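Local coordinates for protein paenibacillus xanthan lyase (Paenibacillus, PDB 6F2P) that probably catalyses the eliminative cleavage of the terminal mannosyl-glucuronosyl linkage in the side chains of xanthan, and carries several calcium ions, at residues Gly64-Ser69 with Gln119-Trp124; Asn111-Gly116 with Met154-Tyr159; Gly817-Lys822 with Phe896-Thr901; Leu836-Thr841 with Tyr873-Lys878. All coordinates share one frame; numbering follows the deposited sequence.

Interaction 1: residues Gly64-Ser69 with Gln119-Trp124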
loop_
_atom_site.group_PDB
_atom_site.type_symbol
_atom_site.label_atom_id
_atom_site.label_comp_id
_atom_site.label_asym_id
_atom_site.label_seq_id
_atom_site.Cartn_x
_atom_site.Cartn_y
_atom_site.Cartn_z
ATOM N N GLY A 64 -23.529 -13.882 39.827
ATOM C CA GLY A 64 -22.610 -13.787 40.940
ATOM C C GLY A 64 -21.160 -13.638 40.540
ATOM O O GLY A 64 -20.400 -12.931 41.207
ATOM N N SER A 65 -20.766 -14.295 39.455
ATOM C CA SER A 65 -19.346 -14.370 39.123
ATOM C C SER A 65 -19.026 -14.212 37.640
ATOM O O SER A 65 -17.907 -13.827 37.288
ATOM C CB SER A 65 -18.739 -15.669 39.660
ATOM O OG SER A 65 -19.278 -16.792 38.987
ATOM N N ASP A 66 -19.992 -14.517 36.776
ATOM C CA ASP A 66 -19.826 -14.294 35.337
ATOM C C ASP A 66 -20.790 -13.223 34.829
ATOM O O ASP A 66 -22.003 -13.431 34.806
ATOM C CB ASP A 66 -20.044 -15.585 34.556
ATOM C CG ASP A 66 -19.612 -15.469 33.110
ATOM O OD1 ASP A 66 -19.352 -14.333 32.643
ATOM O OD2 ASP A 66 -19.536 -16.520 32.435
ATOM N N SER A 67 -20.241 -12.087 34.402
ATOM C CA SER A 67 -21.066 -10.944 34.012
ATOM C C SER A 67 -21.769 -11.151 32.663
ATOM O O SER A 67 -22.692 -10.409 32.318
ATOM C CB SER A 67 -20.250 -9.643 34.021
ATOM O OG SER A 67 -19.323 -9.592 32.946
ATOM N N THR A 68 -21.353 -12.172 31.915
ATOM C CA THR A 68 -22.021 -12.512 30.658
ATOM C C THR A 68 -23.505 -12.771 30.897
ATOM O O THR A 68 -24.343 -12.491 30.049
ATOM C CB THR A 68 -21.397 -13.757 30.015
ATOM O OG1 THR A 68 -19.990 -13.549 29.842
ATOM C CG2 THR A 68 -22.043 -14.065 28.680
ATOM N N SER A 69 -23.825 -13.297 32.073
ATOM C CA SER A 69 -25.205 -13.585 32.422
ATOM C C SER A 69 -26.105 -12.349 32.348
ATOM O O SER A 69 -27.296 -12.460 32.047
ATOM C CB SER A 69 -25.275 -14.232 33.796
ATOM O OG SER A 69 -24.684 -15.521 33.762
ATOM N N GLN A 119 -20.351 -4.283 39.714
ATOM C CA GLN A 119 -20.035 -4.693 38.352
ATOM C C GLN A 119 -18.889 -5.681 38.354
ATOM O O GLN A 119 -17.769 -5.355 37.978
ATOM C CB GLN A 119 -19.697 -3.480 37.493
ATOM C CG GLN A 119 -20.803 -2.442 37.479
ATOM C CD GLN A 119 -20.360 -1.137 36.870
ATOM O OE1 GLN A 119 -19.848 -1.106 35.748
ATOM N NE2 GLN A 119 -20.546 -0.044 37.611
ATOM N N TYR A 120 -19.188 -6.894 38.797
ATOM C CA TYR A 120 -18.171 -7.912 38.987
ATOM C C TYR A 120 -17.708 -8.472 37.661
ATOM O O TYR A 120 -18.434 -8.424 36.665
ATOM C CB TYR A 120 -18.701 -9.033 39.892
ATOM C CG TYR A 120 -20.056 -9.563 39.495
ATOM C CD1 TYR A 120 -20.179 -10.567 38.540
ATOM C CD2 TYR A 120 -21.214 -9.060 40.072
ATOM C CE1 TYR A 120 -21.419 -11.058 38.171
ATOM C CE2 TYR A 120 -22.462 -9.543 39.712
ATOM C CZ TYR A 120 -22.559 -10.540 38.761
ATOM O OH TYR A 120 -23.798 -11.023 38.400
ATOM N N GLN A 121 -16.486 -8.987 37.656
ATOM C CA GLN A 121 -15.909 -9.595 36.468
ATOM C C GLN A 121 -15.853 -8.653 35.240
ATOM O O GLN A 121 -15.386 -7.513 35.340
ATOM C CB GLN A 121 -16.627 -10.909 36.145
ATOM C CG GLN A 121 -15.746 -11.933 35.444
ATOM C CD GLN A 121 -16.406 -12.529 34.224
ATOM O OE1 GLN A 121 -17.416 -12.014 33.732
ATOM N NE2 GLN A 121 -15.842 -13.626 33.725
ATOM N N ASN A 122 -16.337 -9.135 34.096
ATOM C CA ASN A 122 -16.119 -8.471 32.808
ATOM C C ASN A 122 -16.939 -7.192 32.580
ATOM O O ASN A 122 -18.167 -7.203 32.628
ATOM C CB ASN A 122 -16.330 -9.470 31.667
ATOM C CG ASN A 122 -15.994 -8.889 30.299
ATOM O OD1 ASN A 122 -15.407 -7.811 30.184
ATOM N ND2 ASN A 122 -16.363 -9.616 29.249
ATOM N N TRP A 123 -16.236 -6.096 32.314
ATOM C CA TRP A 123 -16.846 -4.773 32.234
ATOM C C TRP A 123 -17.842 -4.645 31.084
ATOM O O TRP A 123 -18.853 -3.951 31.187
ATOM C CB TRP A 123 -15.752 -3.720 32.058
ATOM C CG TRP A 123 -15.111 -3.765 30.691
ATOM C CD1 TRP A 123 -14.069 -4.552 30.300
ATOM C CD2 TRP A 123 -15.493 -3.002 29.535
ATOM N NE1 TRP A 123 -13.770 -4.323 28.977
ATOM C CE2 TRP A 123 -14.629 -3.378 28.485
ATOM C CE3 TRP A 123 -16.477 -2.037 29.288
ATOM C CZ2 TRP A 123 -14.723 -2.826 27.205
ATOM C CZ3 TRP A 123 -16.568 -1.490 28.017
ATOM C CH2 TRP A 123 -15.695 -1.887 26.992
ATOM N N TRP A 124 -17.546 -5.326 29.988
ATOM C CA TRP A 124 -18.280 -5.147 28.751
ATOM C C TRP A 124 -19.780 -5.408 28.906
ATOM O O TRP A 124 -20.611 -4.705 28.324
ATOM C CB TRP A 124 -17.681 -6.041 27.665
ATOM C CG TRP A 124 -18.219 -5.748 26.325
ATOM C CD1 TRP A 124 -17.731 -4.843 25.431
ATOM C CD2 TRP A 124 -19.370 -6.335 25.718
ATOM N NE1 TRP A 124 -18.505 -4.833 24.300
ATOM C CE2 TRP A 124 -19.519 -5.743 24.449
ATOM C CE3 TRP A 124 -20.287 -7.308 26.122
ATOM C CZ2 TRP A 124 -20.546 -6.091 23.578
ATOM C CZ3 TRP A 124 -21.313 -7.653 25.252
ATOM C CH2 TRP A 124 -21.432 -7.044 23.995
#
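Two first torsions in the crowded position, with CG of Tyr120 (chi1 49°) and OG of Ser67 (chi1 72°) each lying between the backbone N and the carbonyl carbon, and a Gln121 chain that leaves anti to its backbone N and bends at chi2, bring the polar groups of this contact together. The Tyr120 ring lies against the Gly64 peptide: Gly64 O sits 3.5 Å above the ring plane, displaced toward the rim, and Gly64 N donates to Tyr120 OH at 3.2 Å. Trp126 also meets the Tyr120 ring edge-to-face and donates from NE1 to Tyr120 O. In the middle of the contact, Gln121 OE1 is gripped by two backbone donors, Ser67 N at 2.9 Å and Asn122 N at 3.1 Å, both above the amide plane rather than on a lone pair. Alongside, Asp66 points the same way as Gln121, its carboxylate turned 71° from the amide; their oxygens are not bonded to each other. Asp66 OD1 instead takes Thr68 N, a capping bond at 3.0 Å, and also Thr68 OG1. Ser67 OG donates to Asn122 O at 2.7 Å, in the carbonyl plane and on a lone pair. Asn122, the N-cap of helix 123-141, accepts from Trp124 N through OD1. The start of helix 68-85 and that of helix 123-141 are therefore tied together within the N-terminal alpha-helical domain. With two N-H groups directed at OE1, the amide orientation of Gln121 is defined, and this neutral acceptor probably satisfies turn amides without adding charge beside Asp66.

Interaction 2: residues Asn111-Gly116 with Met154-Tyr159; sequences NQFYNG and MAAIYY
Phe113 opens the contact with CG anti to its backbone N (chi1 -167°), a torsion that carries the ring to the helix although its CB does not start out toward it. The ring atom CE2 of Phe113 touches Ala156 CB at 3.5 Å and lies 4.2 Å from Ile157 CG1, and CD2 also meets the Ala156 methyl, so the CD2–CE2 side of the ring does the packing. At Tyr114 the main chain takes over: Tyr114 CA rests on the Ala156 methyl, with Tyr114 CA to Ala156 CB also 3.5 Å, while the phenol ring stays off the helix. Asn115 marks the closest backbone approach, its CA 4.1 Å from that of Ala156, a separation consistent with the small side chain, a methyl, that the helix presents here. Asn115 CB lies 3.6 Å from Ala155 O, and OD1 reaches the flank of Tyr159, with the amide inclined 49° to the ring. Gly116 then crosses the face of Tyr159: Gly116 N stands 3.3 Å above the ring plane over its centre, and Gly116 CA makes a CH-pi contact 3.9 Å from the centroid, 20° off the normal. A CB at Gly116 would clash with the preceding carbonyl oxygen. These contacts are van der Waals and CH-pi in kind, and Tyr159 OH finds its hydrogen-bond partner beyond them, in Cys117 O. Within the helical toroid expected of polysaccharide lyase family 8, the loop after helix 95-111 thus lies on helix 147-160. Phe113 also packs on Ile70 of helix 68-85 and on Trp126 and Leu134 of helix 123-141, while Ile157 reaches Val177 and Ser181 of helix 168-184.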
loop_
_atom_site.group_PDB
_atom_site.type_symbol
_atom_site.label_atom_id
_atom_site.label_comp_id
_atom_site.label_asym_id
_atom_site.label_seq_id
_atom_site.Cartn_x
_atom_site.Cartn_y
_atom_site.Cartn_z
ATOM N N ASN A 111 -31.915 -6.956 41.832
ATOM C CA ASN A 111 -30.960 -7.990 42.212
ATOM C C ASN A 111 -29.604 -7.938 41.520
ATOM O O ASN A 111 -28.574 -8.241 42.131
ATOM C CB ASN A 111 -31.599 -9.365 42.011
ATOM C CG ASN A 111 -32.770 -9.596 42.946
ATOM O OD1 ASN A 111 -33.925 -9.611 42.525
ATOM N ND2 ASN A 111 -32.475 -9.768 44.228
ATOM N N GLN A 112 -29.606 -7.547 40.250
ATOM C CA GLN A 112 -28.406 -7.640 39.432
ATOM C C GLN A 112 -27.990 -6.337 38.757
ATOM O O GLN A 112 -26.845 -5.911 38.895
ATOM C CB GLN A 112 -28.580 -8.746 38.388
ATOM C CG GLN A 112 -28.395 -10.131 38.969
ATOM C CD GLN A 112 -27.046 -10.274 39.627
ATOM O OE1 GLN A 112 -26.951 -10.630 40.800
ATOM N NE2 GLN A 112 -25.984 -9.985 38.874
ATOM N N PHE A 113 -28.919 -5.716 38.032
ATOM C CA PHE A 113 -28.600 -4.573 37.179
ATOM C C PHE A 113 -29.394 -3.332 37.549
ATOM O O PHE A 113 -30.568 -3.186 37.179
ATOM C CB PHE A 113 -28.853 -4.908 35.710
ATOM C CG PHE A 113 -28.265 -3.914 34.762
ATOM C CD1 PHE A 113 -26.941 -4.023 34.360
ATOM C CD2 PHE A 113 -29.024 -2.860 34.275
ATOM C CE1 PHE A 113 -26.381 -3.100 33.482
ATOM C CE2 PHE A 113 -28.475 -1.940 33.399
ATOM C CZ PHE A 113 -27.150 -2.057 33.001
ATOM N N TYR A 114 -28.732 -2.425 38.257
ATOM C CA TYR A 114 -29.390 -1.250 38.802
ATOM C C TYR A 114 -28.371 -0.186 39.169
ATOM O O TYR A 114 -27.184 -0.471 39.345
ATOM C CB TYR A 114 -30.203 -1.627 40.044
ATOM C CG TYR A 114 -29.382 -2.281 41.137
ATOM C CD1 TYR A 114 -28.709 -1.519 42.084
ATOM C CD2 TYR A 114 -29.283 -3.665 41.221
ATOM C CE1 TYR A 114 -27.956 -2.121 43.088
ATOM C CE2 TYR A 114 -28.531 -4.278 42.221
ATOM C CZ TYR A 114 -27.869 -3.502 43.152
ATOM O OH TYR A 114 -27.120 -4.113 44.138
ATOM N N ASN A 115 -28.852 1.040 39.312
ATOM C CA ASN A 115 -27.991 2.135 39.713
ATOM C C ASN A 115 -27.329 1.870 41.066
ATOM O O ASN A 115 -27.982 1.911 42.107
ATOM C CB ASN A 115 -28.788 3.440 39.749
ATOM C CG ASN A 115 -27.965 4.608 40.231
ATOM O OD1 ASN A 115 -26.727 4.582 40.187
ATOM N ND2 ASN A 115 -28.648 5.653 40.695
ATOM N N GLY A 116 -26.030 1.586 41.034
ATOM C CA GLY A 116 -25.257 1.366 42.242
ATOM C C GLY A 116 -24.795 -0.071 42.394
ATOM O O GLY A 116 -24.068 -0.408 43.335
ATOM N N MET A 154 -33.377 3.145 33.218
ATOM C CA MET A 154 -32.468 4.131 32.629
ATOM C C MET A 154 -31.395 4.555 33.622
ATOM O O MET A 154 -30.240 4.752 33.250
ATOM C CB MET A 154 -33.219 5.354 32.102
ATOM C CG MET A 154 -34.078 5.082 30.870
ATOM S SD MET A 154 -33.174 4.419 29.449
ATOM C CE MET A 154 -33.680 2.697 29.469
ATOM N N ALA A 155 -31.773 4.671 34.889
ATOM C CA ALA A 155 -30.823 5.045 35.930
ATOM C C ALA A 155 -29.691 4.035 36.011
ATOM O O ALA A 155 -28.547 4.383 36.313
ATOM C CB ALA A 155 -31.519 5.169 37.272
ATOM N N ALA A 156 -30.013 2.779 35.731
ATOM C CA ALA A 156 -29.008 1.735 35.738
ATOM C C ALA A 156 -28.035 1.929 34.580
ATOM O O ALA A 156 -26.820 1.827 34.753
ATOM C CB ALA A 156 -29.663 0.381 35.662
ATOM N N ILE A 157 -28.577 2.213 33.399
ATOM C CA ILE A 157 -27.753 2.432 32.219
ATOM C C ILE A 157 -26.859 3.667 32.361
ATOM O O ILE A 157 -25.667 3.588 32.075
ATOM C CB ILE A 157 -28.597 2.516 30.943
ATOM C CG1 ILE A 157 -29.370 1.209 30.758
ATOM C CG2 ILE A 157 -27.703 2.810 29.737
ATOM C CD1 ILE A 157 -30.136 1.131 29.468
ATOM N N TYR A 158 -27.414 4.791 32.818
ATOM C CA TYR A 158 -26.593 5.973 33.110
ATOM C C TYR A 158 -25.465 5.637 34.090
ATOM O O TYR A 158 -24.373 6.206 34.026
ATOM C CB TYR A 158 -27.423 7.091 33.738
ATOM C CG TYR A 158 -28.280 7.936 32.814
ATOM C CD1 TYR A 158 -29.128 7.358 31.883
ATOM C CD2 TYR A 158 -28.282 9.322 32.930
ATOM C CE1 TYR A 158 -29.934 8.137 31.077
ATOM C CE2 TYR A 158 -29.081 10.108 32.128
ATOM C CZ TYR A 158 -29.906 9.514 31.203
ATOM O OH TYR A 158 -30.707 10.303 30.405
ATOM N N TYR A 159 -25.750 4.733 35.019
ATOM C CA TYR A 159 -24.771 4.342 36.023
ATOM C C TYR A 159 -23.600 3.584 35.407
ATOM O O TYR A 159 -22.443 3.961 35.596
ATOM C CB TYR A 159 -25.438 3.516 37.119
ATOM C CG TYR A 159 -24.468 2.792 38.016
ATOM C CD1 TYR A 159 -23.631 3.494 38.870
ATOM C CD2 TYR A 159 -24.398 1.407 38.015
ATOM C CE1 TYR A 159 -22.741 2.832 39.699
ATOM C CE2 TYR A 159 -23.515 0.734 38.841
ATOM C CZ TYR A 159 -22.685 1.451 39.681
ATOM O OH TYR A 159 -21.798 0.787 40.501
#

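Interaction 3: residues Gly817-Lys822 with Phe896-Thr901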
loop_
_atom_site.group_PDB
_atom_site.type_symbol
_atom_site.label_atom_id
_atom_site.label_comp_id
_atom_site.label_asym_id
_atom_site.label_seq_id
_atom_site.Cartn_x
_atom_site.Cartn_y
_atom_site.Cartn_z
ATOM N N GLY A 817 28.353 13.560 -11.326
ATOM C CA GLY A 817 29.655 14.190 -11.329
ATOM C C GLY A 817 30.361 13.970 -10.010
ATOM O O GLY A 817 29.813 13.354 -9.097
ATOM N N THR A 818 31.590 14.466 -9.911
ATOM C CA THR A 818 32.304 14.472 -8.646
ATOM C C THR A 818 32.216 15.857 -8.017
ATOM O O THR A 818 32.742 16.828 -8.550
ATOM C CB THR A 818 33.774 14.082 -8.833
ATOM O OG1 THR A 818 33.850 12.720 -9.265
ATOM C CG2 THR A 818 34.541 14.241 -7.529
ATOM N N TYR A 819 31.535 15.951 -6.883
ATOM C CA TYR A 819 31.321 17.244 -6.254
ATOM C C TYR A 819 32.017 17.352 -4.904
ATOM O O TYR A 819 32.099 16.389 -4.135
ATOM C CB TYR A 819 29.822 17.530 -6.090
ATOM C CG TYR A 819 29.044 17.522 -7.385
ATOM C CD1 TYR A 819 29.024 18.635 -8.216
ATOM C CD2 TYR A 819 28.332 16.401 -7.780
ATOM C CE1 TYR A 819 28.317 18.628 -9.403
ATOM C CE2 TYR A 819 27.621 16.384 -8.967
ATOM C CZ TYR A 819 27.615 17.496 -9.772
ATOM O OH TYR A 819 26.904 17.472 -10.952
ATOM N N ASP A 820 32.530 18.543 -4.634
ATOM C CA ASP A 820 33.045 18.881 -3.323
ATOM C C ASP A 820 31.828 19.207 -2.445
ATOM O O ASP A 820 31.002 20.049 -2.804
ATOM C CB ASP A 820 33.977 20.086 -3.462
ATOM C CG ASP A 820 34.879 20.271 -2.271
ATOM O OD1 ASP A 820 35.061 19.301 -1.504
ATOM O OD2 ASP A 820 35.413 21.389 -2.108
ATOM N N VAL A 821 31.692 18.520 -1.315
ATOM C CA VAL A 821 30.513 18.708 -0.473
ATOM C C VAL A 821 30.738 19.719 0.644
ATOM O O VAL A 821 31.568 19.508 1.524
ATOM C CB VAL A 821 30.034 17.391 0.140
ATOM C CG1 VAL A 821 28.810 17.638 1.012
ATOM C CG2 VAL A 821 29.713 16.400 -0.957
ATOM N N LYS A 822 29.985 20.815 0.598
ATOM C CA LYS A 822 30.083 21.878 1.592
ATOM C C LYS A 822 28.797 22.010 2.415
ATOM O O LYS A 822 27.700 21.704 1.944
ATOM C CB LYS A 822 30.396 23.215 0.910
ATOM C CG LYS A 822 31.665 23.210 0.075
ATOM C CD LYS A 822 32.054 24.608 -0.409
ATOM C CE LYS A 822 33.492 24.622 -0.917
ATOM N NZ LYS A 822 33.944 25.951 -1.427
ATOM N N PHE A 896 23.395 22.479 2.519
ATOM C CA PHE A 896 24.500 21.838 1.826
ATOM C C PHE A 896 24.657 22.520 0.473
ATOM O O PHE A 896 23.691 23.048 -0.080
ATOM C CB PHE A 896 24.224 20.353 1.591
ATOM C CG PHE A 896 24.233 19.512 2.837
ATOM C CD1 PHE A 896 25.428 19.165 3.443
ATOM C CD2 PHE A 896 23.047 19.039 3.381
ATOM C CE1 PHE A 896 25.446 18.385 4.578
ATOM C CE2 PHE A 896 23.056 18.249 4.521
ATOM C CZ PHE A 896 24.260 17.924 5.121
ATOM N N SER A 897 25.876 22.514 -0.048
ATOM C CA SER A 897 26.123 22.886 -1.428
ATOM C C SER A 897 26.993 21.806 -2.040
ATOM O O SER A 897 27.876 21.280 -1.376
ATOM C CB SER A 897 26.847 24.230 -1.508
ATOM O OG SER A 897 26.018 25.292 -1.078
ATOM N N LEU A 898 26.738 21.461 -3.294
ATOM C CA LEU A 898 27.649 20.596 -4.034
ATOM C C LEU A 898 28.312 21.438 -5.110
ATOM O O LEU A 898 27.641 21.959 -5.999
ATOM C CB LEU A 898 26.913 19.426 -4.683
ATOM C CG LEU A 898 25.919 18.653 -3.822
ATOM C CD1 LEU A 898 25.398 17.457 -4.600
ATOM C CD2 LEU A 898 26.542 18.226 -2.514
ATOM N N VAL A 899 29.629 21.573 -5.012
ATOM C CA VAL A 899 30.407 22.401 -5.920
ATOM C C VAL A 899 31.206 21.507 -6.859
ATOM O O VAL A 899 31.722 20.478 -6.434
ATOM C CB VAL A 899 31.389 23.275 -5.128
ATOM C CG1 VAL A 899 32.138 24.218 -6.055
ATOM C CG2 VAL A 899 30.643 24.043 -4.046
ATOM N N SER A 900 31.307 21.885 -8.132
ATOM C CA SER A 900 32.045 21.066 -9.095
ATOM C C SER A 900 33.543 21.111 -8.817
ATOM O O SER A 900 34.037 22.016 -8.145
ATOM C CB SER A 900 31.751 21.492 -10.533
ATOM O OG SER A 900 31.984 22.876 -10.705
ATOM N N THR A 901 34.265 20.117 -9.318
ATOM C CA THR A 901 35.701 20.039 -9.088
ATOM C C THR A 901 36.422 19.924 -10.424
ATOM O O THR A 901 35.782 19.760 -11.463
ATOM C CB THR A 901 36.072 18.832 -8.196
ATOM O OG1 THR A 901 35.858 17.615 -8.920
ATOM C CG2 THR A 901 35.230 18.815 -6.915
#
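Thr901 closes one end of this antiparallel pairing, and its side chain can be followed from CB, which lies 3.9 Å from Thr818 O. From there OG1 of Thr901, placed between the backbone N and the carbonyl carbon (chi1 70°), donates to Thr818 O at 3.2 Å from above the carbonyl plane. The other branch, Thr901 CG2, comes to 3.5 Å from Asp820 N and also touches Asp820 CB. An alanine here would remove OG1 and CG2, and so would probably lose the bond to Thr818 O and the packing on Asp820. Farther along, Asp820 with Val899 and Lys822 with Ser897 are hydrogen-bonded pairs; Val899 N to Asp820 O is almost straight, 178° at the hydrogen. Leu898 CB meets Tyr819 CB at 3.7 Å, the two side chains crossing at about a right angle. Val821 and Leu898 share one face, Leu898 CD2 4.0 Å from Val821 CG2; with Phe896 they meet Phe875 of strand 871-882, in the core of a calcium-binding beta-sandwich. On the other face Lys822 runs extended and lays CD on Val899 CG2. The chemistry is divided accordingly: four backbone bonds set the register, a threonine hydroxyl adds a fifth bond beyond them, and apolar groups bury one face.

Interaction 4: residues Leu836-Thr841 with Tyr873-Lys878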
loop_
_atom_site.group_PDB
_atom_site.type_symbol
_atom_site.label_atom_id
_atom_site.label_comp_id
_atom_site.label_asym_id
_atom_site.label_seq_id
_atom_site.Cartn_x
_atom_site.Cartn_y
_atom_site.Cartn_z
ATOM N N LEU A 836 30.667 13.549 8.062
ATOM C CA LEU A 836 29.741 13.325 6.960
ATOM C C LEU A 836 30.011 11.993 6.269
ATOM O O LEU A 836 31.164 11.626 6.022
ATOM C CB LEU A 836 29.848 14.453 5.937
ATOM C CG LEU A 836 29.086 14.241 4.628
ATOM C CD1 LEU A 836 27.584 14.419 4.839
ATOM C CD2 LEU A 836 29.596 15.178 3.558
ATOM N N SER A 837 28.942 11.265 5.973
ATOM C CA SER A 837 29.038 10.079 5.138
ATOM C C SER A 837 27.982 10.176 4.048
ATOM O O SER A 837 26.947 10.815 4.234
ATOM C CB SER A 837 28.851 8.795 5.956
ATOM O OG SER A 837 27.546 8.693 6.508
ATOM N N ILE A 838 28.252 9.567 2.901
ATOM C CA ILE A 838 27.270 9.503 1.835
ATOM C C ILE A 838 27.136 8.052 1.444
ATOM O O ILE A 838 28.129 7.394 1.142
ATOM C CB ILE A 838 27.696 10.329 0.603
ATOM C CG1 ILE A 838 27.785 11.813 0.958
ATOM C CG2 ILE A 838 26.719 10.128 -0.541
ATOM C CD1 ILE A 838 28.428 12.659 -0.111
ATOM N N ASN A 839 25.907 7.548 1.472
ATOM C CA ASN A 839 25.637 6.165 1.096
ATOM C C ASN A 839 26.492 5.133 1.836
ATOM O O ASN A 839 26.810 4.077 1.288
ATOM C CB ASN A 839 25.775 5.989 -0.419
ATOM C CG ASN A 839 24.564 6.495 -1.172
ATOM O OD1 ASN A 839 23.820 7.347 -0.681
ATOM N ND2 ASN A 839 24.344 5.956 -2.363
ATOM N N GLY A 840 26.866 5.449 3.076
ATOM C CA GLY A 840 27.625 4.528 3.905
ATOM C C GLY A 840 29.133 4.723 3.855
ATOM O O GLY A 840 29.881 4.044 4.561
ATOM N N THR A 841 29.575 5.653 3.014
ATOM C CA THR A 841 30.988 5.971 2.863
ATOM C C THR A 841 31.269 7.318 3.521
ATOM O O THR A 841 30.664 8.323 3.148
ATOM C CB THR A 841 31.355 6.092 1.366
ATOM O OG1 THR A 841 31.031 4.876 0.681
ATOM C CG2 THR A 841 32.833 6.414 1.184
ATOM N N TYR A 873 20.666 10.570 -2.864
ATOM C CA TYR A 873 21.807 10.112 -2.080
ATOM C C TYR A 873 21.573 10.434 -0.612
ATOM O O TYR A 873 20.978 11.456 -0.281
ATOM C CB TYR A 873 23.107 10.761 -2.569
ATOM C CG TYR A 873 23.577 10.245 -3.912
ATOM C CD1 TYR A 873 23.025 10.721 -5.095
ATOM C CD2 TYR A 873 24.574 9.282 -3.995
ATOM C CE1 TYR A 873 23.440 10.248 -6.316
ATOM C CE2 TYR A 873 25.003 8.804 -5.218
ATOM C CZ TYR A 873 24.434 9.292 -6.375
ATOM O OH TYR A 873 24.859 8.818 -7.597
ATOM N N LEU A 874 22.032 9.558 0.270
ATOM C CA LEU A 874 21.845 9.782 1.692
ATOM C C LEU A 874 23.068 10.463 2.309
ATOM O O LEU A 874 24.153 9.880 2.389
ATOM C CB LEU A 874 21.539 8.468 2.409
ATOM C CG LEU A 874 20.415 7.615 1.821
ATOM C CD1 LEU A 874 20.450 6.221 2.447
ATOM C CD2 LEU A 874 19.061 8.285 2.034
ATOM N N PHE A 875 22.874 11.707 2.737
ATOM C CA PHE A 875 23.908 12.477 3.412
ATOM C C PHE A 875 23.691 12.362 4.913
ATOM O O PHE A 875 22.719 12.899 5.449
ATOM C CB PHE A 875 23.818 13.955 3.016
ATOM C CG PHE A 875 24.308 14.263 1.622
ATOM C CD1 PHE A 875 23.732 13.669 0.515
ATOM C CD2 PHE A 875 25.313 15.197 1.426
ATOM C CE1 PHE A 875 24.172 13.977 -0.760
ATOM C CE2 PHE A 875 25.755 15.509 0.162
ATOM C CZ PHE A 875 25.185 14.901 -0.935
ATOM N N ARG A 876 24.593 11.667 5.597
ATOM C CA ARG A 876 24.477 11.480 7.043
ATOM C C ARG A 876 25.521 12.289 7.811
ATOM O O ARG A 876 26.713 12.264 7.481
ATOM C CB ARG A 876 24.604 9.999 7.404
ATOM C CG ARG A 876 24.792 9.747 8.884
ATOM C CD ARG A 876 24.881 8.262 9.192
ATOM N NE ARG A 876 23.745 7.521 8.654
ATOM C CZ ARG A 876 23.342 6.334 9.103
ATOM N NH1 ARG A 876 23.977 5.751 10.110
ATOM N NH2 ARG A 876 22.296 5.733 8.550
ATOM N N LEU A 877 25.068 13.012 8.829
ATOM C CA LEU A 877 25.973 13.745 9.709
ATOM C C LEU A 877 25.966 13.125 11.110
ATOM O O LEU A 877 24.953 13.165 11.823
ATOM C CB LEU A 877 25.598 15.227 9.768
ATOM C CG LEU A 877 25.960 16.121 8.574
ATOM C CD1 LEU A 877 25.341 17.481 8.754
ATOM C CD2 LEU A 877 27.473 16.250 8.398
ATOM N N LYS A 878 27.106 12.552 11.487
ATOM C CA LYS A 878 27.220 11.783 12.708
ATOM C C LYS A 878 28.050 12.507 13.760
ATOM O O LYS A 878 29.179 12.929 13.492
ATOM C CB LYS A 878 27.852 10.425 12.411
ATOM C CG LYS A 878 28.048 9.554 13.647
ATOM C CD LYS A 878 28.780 8.258 13.320
ATOM C CE LYS A 878 30.213 8.522 12.874
ATOM N NZ LYS A 878 30.959 7.256 12.627
HETATM O O HOH W 1 28.169 9.679 9.056
#
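Strands 836-838 and 873-878 run antiparallel, 158° between their directions, and Ser837 and Arg876 exchange two backbone bonds, N to O at 2.9 Å each way. Asn839 N continues the ladder to Leu874 O, and Asn839 OD1 takes the place of a main-chain carbonyl by accepting Leu874 N at 3.0 Å, nearly along its C=O axis. To do this Asn839 CG is set anti to the carbonyl carbon, which also lays the amide beside the Tyr873 ring, Asn839 ND2 to Tyr873 CD2 at 3.7 Å with the planes 23° apart. Asn839 and Gly840 are the central residues of a type I' turn, the connection of a two-residue beta hairpin between strands 832-838 and 841-848 in one sheet of a beta-sandwich. Toward the other sheet, Ile838 and Phe875 lie side by side: Ile838 CG1 stands over the ring centre, 4.2 Å from the centroid and 7° off the normal. Ile838 CD1 continues across to Phe875 CE2 at 3.9 Å. An alanine here would remove CG1, CG2 and CD1, and so would probably uncover that face of Phe875. Next along, Leu836 CB meets Leu877 CD2 at 3.9 Å. On the opposite face, Ser837 OG lies 3.3 Å from Arg876 CB and bonds a water, while the bent Arg876 chain leads away to a salt bridge with Glu808 and a cation-pi contact with Tyr806.

Overall arrangement
From the N terminus, interaction 1 opens at the start of helix 68-85 and closes at that of helix 123-141. Interaction 2 opens within this loop and closes later, on helix 147-160, so the two cross; their centres are 14 Å apart, and a weak hydrogen bond from Gln119 NE2 to Tyr159 OH probably links them. Interaction 1 ties two helix starts and interaction 2 a loop to a helix, all in the N-terminal alpha-helical domain. Far along the chain, its centre about 70 Å from that of interaction 1, interaction 3 pairs strand 817-826 with 891-900. Interaction 4 is nested inside that loop and joins 832-838 to 871-882 in the facing sheet. Val821 packs on Leu836 and Phe896 on Leu877 across the sandwich core.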